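Local coordinates for protein single-stranded-DNA-specific exonuclease RecJ (Thermus thermophilus, PDB 2ZXR) that degrades single-stranded DNA in the 5' to 3' direction as a divalent-metal-dependent exonuclease, with no detectable activity on single-stranded RNA, at residues G438-E446 against L509-Y520. Numbering follows the deposited sequence.
Sequences GLLPQVFRE and LSENAWNGHLAY
Pro441 of helix 440-446 lies with CG over a face of the Tyr520 ring, 3.8 Å from the ring centroid. This is one of two CH-pi contacts between the helix and the hairpin of strands 509-514 and 517-520. In the other the roles are reversed: the ring comes from the helix. Glu511 CB sits over a face of Phe444, 3.7 Å from the centroid. With CG anti to the backbone N (chi1 -178°), the Phe444 ring extends over the strand. At the edge of the same ring, near its plane, lies the backbone oxygen of Leu509, with Leu509 O 3.8 Å from Phe444 CE1.

The remaining packing is largely apolar. Leu509 points one methyl, CD1, at the helix. This methyl meets Phe444 CB at 3.8 Å and Val443 CG1 at 4.1 Å, and also touches Leu440 O. Leu440 CB packs against Tyr520 CB at 4.0 Å. Tyr520 CE1 also approaches Phe444 CB, with the two side chains crossing at about a right angle.

A side-chain hydrogen bond links the two strands. Tyr520 OH donates to Glu511 OE2; the modelled 2.4 Å is unusually short and its exact length doubtful. It would tie together the two hairpin side chains that meet Pro441 and Phe444.

The helix runs nearly perpendicular to both strands, at 102° and 93°. Both segments belong to the RecJ OB domain, and a type I' turn from Trp514 to His517 closes the hairpin. Val443 also touches helices 29-37 and 624-639, and Glu446 forms a salt bridge with Arg625. The helix therefore lies between the OB-domain hairpin and these two helices.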
loop_
_atom_site.group_PDB
_atom_site.type_symbol
_atom_site.label_atom_id
_atom_site.label_comp_id
_atom_site.label_asym_id
_atom_site.label_seq_id
_atom_site.Cartn_x
_atom_site.Cartn_y
_atom_site.Cartn_z
ATOM N N GLY A 438 -10.778 -7.104 -23.354
ATOM C CA GLY A 438 -12.062 -6.465 -23.548
ATOM C C GLY A 438 -12.727 -5.960 -22.289
ATOM O O GLY A 438 -13.592 -5.078 -22.349
ATOM N N LEU A 439 -12.332 -6.513 -21.147
ATOM C CA LEU A 439 -12.930 -6.122 -19.881
ATOM C C LEU A 439 -12.108 -5.112 -19.061
ATOM O O LEU A 439 -12.583 -4.595 -18.058
ATOM C CB LEU A 439 -13.179 -7.373 -19.029
ATOM C CG LEU A 439 -14.297 -8.384 -19.347
ATOM C CD1 LEU A 439 -15.637 -7.637 -19.349
ATOM C CD2 LEU A 439 -14.057 -9.096 -20.675
ATOM N N LEU A 440 -10.889 -4.815 -19.492
ATOM C CA LEU A 440 -10.034 -3.905 -18.727
ATOM C C LEU A 440 -10.583 -2.507 -18.396
ATOM O O LEU A 440 -10.386 -2.000 -17.289
ATOM C CB LEU A 440 -8.676 -3.803 -19.410
ATOM C CG LEU A 440 -7.957 -5.164 -19.492
ATOM C CD1 LEU A 440 -6.541 -4.941 -20.005
ATOM C CD2 LEU A 440 -7.933 -5.851 -18.096
ATOM N N PRO A 441 -11.249 -1.852 -19.353
ATOM C CA PRO A 441 -11.802 -0.515 -19.075
ATOM C C PRO A 441 -12.814 -0.573 -17.923
ATOM O O PRO A 441 -12.742 0.222 -16.953
ATOM C CB PRO A 441 -12.460 -0.124 -20.409
ATOM C CG PRO A 441 -11.549 -0.809 -21.427
ATOM C CD PRO A 441 -11.292 -2.173 -20.791
ATOM N N GLN A 442 -13.731 -1.534 -18.006
ATOM C CA GLN A 442 -14.744 -1.672 -16.976
ATOM C C GLN A 442 -14.103 -2.030 -15.647
ATOM O O GLN A 442 -14.513 -1.517 -14.601
ATOM C CB GLN A 442 -15.789 -2.738 -17.363
ATOM C CG GLN A 442 -16.887 -2.978 -16.299
ATOM C CD GLN A 442 -17.753 -1.750 -16.036
ATOM O OE1 GLN A 442 -18.473 -1.682 -15.024
ATOM N NE2 GLN A 442 -17.699 -0.775 -16.945
ATOM N N VAL A 443 -13.120 -2.933 -15.675
ATOM C CA VAL A 443 -12.462 -3.304 -14.437
ATOM C C VAL A 443 -11.781 -2.055 -13.877
ATOM O O VAL A 443 -11.874 -1.778 -12.686
ATOM C CB VAL A 443 -11.412 -4.423 -14.638
ATOM C CG1 VAL A 443 -10.557 -4.577 -13.352
ATOM C CG2 VAL A 443 -12.136 -5.763 -14.933
ATOM N N PHE A 444 -11.093 -1.313 -14.745
ATOM C CA PHE A 444 -10.430 -0.101 -14.303
ATOM C C PHE A 444 -11.411 0.864 -13.662
ATOM O O PHE A 444 -11.150 1.356 -12.578
ATOM C CB PHE A 444 -9.729 0.609 -15.451
ATOM C CG PHE A 444 -8.993 1.843 -15.014
ATOM C CD1 PHE A 444 -7.708 1.750 -14.489
ATOM C CD2 PHE A 444 -9.615 3.101 -15.064
ATOM C CE1 PHE A 444 -7.035 2.899 -14.012
ATOM C CE2 PHE A 444 -8.960 4.256 -14.590
ATOM C CZ PHE A 444 -7.670 4.152 -14.065
ATOM N N ARG A 445 -12.539 1.137 -14.318
ATOM C CA ARG A 445 -13.522 2.066 -13.746
ATOM C C ARG A 445 -14.075 1.548 -12.418
ATOM O O ARG A 445 -14.367 2.340 -11.519
ATOM C CB ARG A 445 -14.685 2.344 -14.733
ATOM C CG ARG A 445 -14.271 3.086 -16.029
ATOM C CD ARG A 445 -15.482 3.408 -16.969
ATOM N NE ARG A 445 -16.167 2.200 -17.419
ATOM C CZ ARG A 445 -16.045 1.641 -18.627
ATOM N NH1 ARG A 445 -15.273 2.169 -19.571
ATOM N NH2 ARG A 445 -16.675 0.507 -18.868
ATOM N N GLU A 446 -14.193 0.227 -12.270
ATOM C CA GLU A 446 -14.721 -0.340 -11.019
ATOM C C GLU A 446 -13.739 -0.240 -9.839
ATOM O O GLU A 446 -14.163 -0.091 -8.689
ATOM C CB GLU A 446 -15.168 -1.801 -11.242
ATOM C CG GLU A 446 -16.502 -1.932 -12.011
ATOM C CD GLU A 446 -16.756 -3.338 -12.542
ATOM O OE1 GLU A 446 -16.030 -4.275 -12.146
ATOM O OE2 GLU A 446 -17.687 -3.514 -13.357
ATOM N N LEU A 509 -3.030 -2.145 -13.284
ATOM C CA LEU A 509 -3.878 -1.917 -14.451
ATOM C C LEU A 509 -3.862 -0.400 -14.644
ATOM O O LEU A 509 -4.275 0.349 -13.756
ATOM C CB LEU A 509 -5.322 -2.354 -14.186
ATOM C CG LEU A 509 -6.156 -2.862 -15.380
ATOM C CD1 LEU A 509 -7.579 -2.481 -15.149
ATOM C CD2 LEU A 509 -5.658 -2.355 -16.740
ATOM N N SER A 510 -3.414 0.055 -15.802
ATOM C CA SER A 510 -3.327 1.488 -16.027
ATOM C C SER A 510 -4.174 2.007 -17.182
ATOM O O SER A 510 -4.387 1.314 -18.194
ATOM C CB SER A 510 -1.868 1.862 -16.296
ATOM O OG SER A 510 -1.025 1.114 -15.456
ATOM N N GLU A 511 -4.653 3.240 -17.015
ATOM C CA GLU A 511 -5.423 3.916 -18.054
ATOM C C GLU A 511 -4.460 5.007 -18.500
ATOM O O GLU A 511 -4.290 6.002 -17.799
ATOM C CB GLU A 511 -6.696 4.551 -17.493
ATOM C CG GLU A 511 -7.552 5.265 -18.566
ATOM C CD GLU A 511 -8.868 5.834 -18.013
ATOM O OE1 GLU A 511 -8.820 6.807 -17.236
ATOM O OE2 GLU A 511 -9.956 5.303 -18.346
ATOM N N ASN A 512 -3.804 4.807 -19.636
ATOM C CA ASN A 512 -2.854 5.793 -20.133
ATOM C C ASN A 512 -3.486 6.664 -21.213
ATOM O O ASN A 512 -4.027 6.166 -22.193
ATOM C CB ASN A 512 -1.600 5.104 -20.688
ATOM C CG ASN A 512 -0.865 4.306 -19.631
ATOM O OD1 ASN A 512 -0.765 4.733 -18.490
ATOM N ND2 ASN A 512 -0.337 3.152 -20.013
ATOM N N ALA A 513 -3.418 7.974 -21.025
ATOM C CA ALA A 513 -3.998 8.883 -21.994
ATOM C C ALA A 513 -2.916 9.470 -22.881
ATOM O O ALA A 513 -1.791 9.722 -22.443
ATOM C CB ALA A 513 -4.750 9.991 -21.280
ATOM N N TRP A 514 -3.265 9.669 -24.140
ATOM C CA TRP A 514 -2.337 10.245 -25.094
ATOM C C TRP A 514 -3.057 10.717 -26.349
ATOM O O TRP A 514 -3.908 10.018 -26.893
ATOM C CB TRP A 514 -1.261 9.239 -25.479
ATOM C CG TRP A 514 -0.269 9.833 -26.408
ATOM C CD1 TRP A 514 -0.363 9.918 -27.765
ATOM C CD2 TRP A 514 0.944 10.502 -26.044
ATOM N NE1 TRP A 514 0.720 10.601 -28.274
ATOM C CE2 TRP A 514 1.534 10.974 -27.238
ATOM C CE3 TRP A 514 1.587 10.753 -24.823
ATOM C CZ2 TRP A 514 2.740 11.686 -27.251
ATOM C CZ3 TRP A 514 2.789 11.461 -24.832
ATOM C CH2 TRP A 514 3.351 11.920 -26.044
ATOM N N ASN A 515 -2.721 11.921 -26.793
ATOM C CA ASN A 515 -3.329 12.448 -28.002
ATOM C C ASN A 515 -4.853 12.410 -27.855
ATOM O O ASN A 515 -5.575 12.136 -28.814
ATOM C CB ASN A 515 -2.883 11.590 -29.191
ATOM C CG ASN A 515 -2.791 12.376 -30.473
ATOM O OD1 ASN A 515 -2.614 13.600 -30.447
ATOM N ND2 ASN A 515 -2.885 11.681 -31.607
ATOM N N GLY A 516 -5.329 12.678 -26.643
ATOM C CA GLY A 516 -6.757 12.666 -26.389
ATOM C C GLY A 516 -7.391 11.284 -26.461
ATOM O O GLY A 516 -8.606 11.170 -26.624
ATOM N N HIS A 517 -6.577 10.236 -26.337
ATOM C CA HIS A 517 -7.082 8.863 -26.385
ATOM C C HIS A 517 -6.573 8.040 -25.209
ATOM O O HIS A 517 -5.511 8.318 -24.666
ATOM C CB HIS A 517 -6.679 8.221 -27.705
ATOM C CG HIS A 517 -7.155 8.989 -28.894
ATOM N ND1 HIS A 517 -6.425 9.090 -30.062
ATOM C CD2 HIS A 517 -8.282 9.717 -29.090
ATOM C CE1 HIS A 517 -7.082 9.848 -30.924
ATOM N NE2 HIS A 517 -8.212 10.240 -30.359
ATOM N N LEU A 518 -7.349 7.032 -24.824
ATOM C CA LEU A 518 -7.017 6.179 -23.688
ATOM C C LEU A 518 -6.582 4.797 -24.138
ATOM O O LEU A 518 -7.045 4.308 -25.154
ATOM C CB LEU A 518 -8.237 6.069 -22.772
ATOM C CG LEU A 518 -8.859 7.407 -22.348
ATOM C CD1 LEU A 518 -10.121 7.179 -21.530
ATOM C CD2 LEU A 518 -7.848 8.198 -21.538
ATOM N N ALA A 519 -5.667 4.187 -23.388
ATOM C CA ALA A 519 -5.167 2.842 -23.665
ATOM C C ALA A 519 -5.031 2.128 -22.310
ATOM O O ALA A 519 -4.410 2.662 -21.386
ATOM C CB ALA A 519 -3.803 2.899 -24.364
ATOM N N TYR A 520 -5.607 0.929 -22.207
ATOM C CA TYR A 520 -5.572 0.152 -20.975
ATOM C C TYR A 520 -4.436 -0.818 -21.005
ATOM O O TYR A 520 -4.467 -1.802 -21.718
ATOM C CB TYR A 520 -6.905 -0.546 -20.798
ATOM C CG TYR A 520 -7.959 0.489 -20.564
ATOM C CD1 TYR A 520 -8.235 0.940 -19.270
ATOM C CD2 TYR A 520 -8.592 1.119 -21.642
ATOM C CE1 TYR A 520 -9.111 1.990 -19.051
ATOM C CE2 TYR A 520 -9.466 2.173 -21.436
ATOM C CZ TYR A 520 -9.721 2.605 -20.143
ATOM O OH TYR A 520 -10.573 3.654 -19.926
#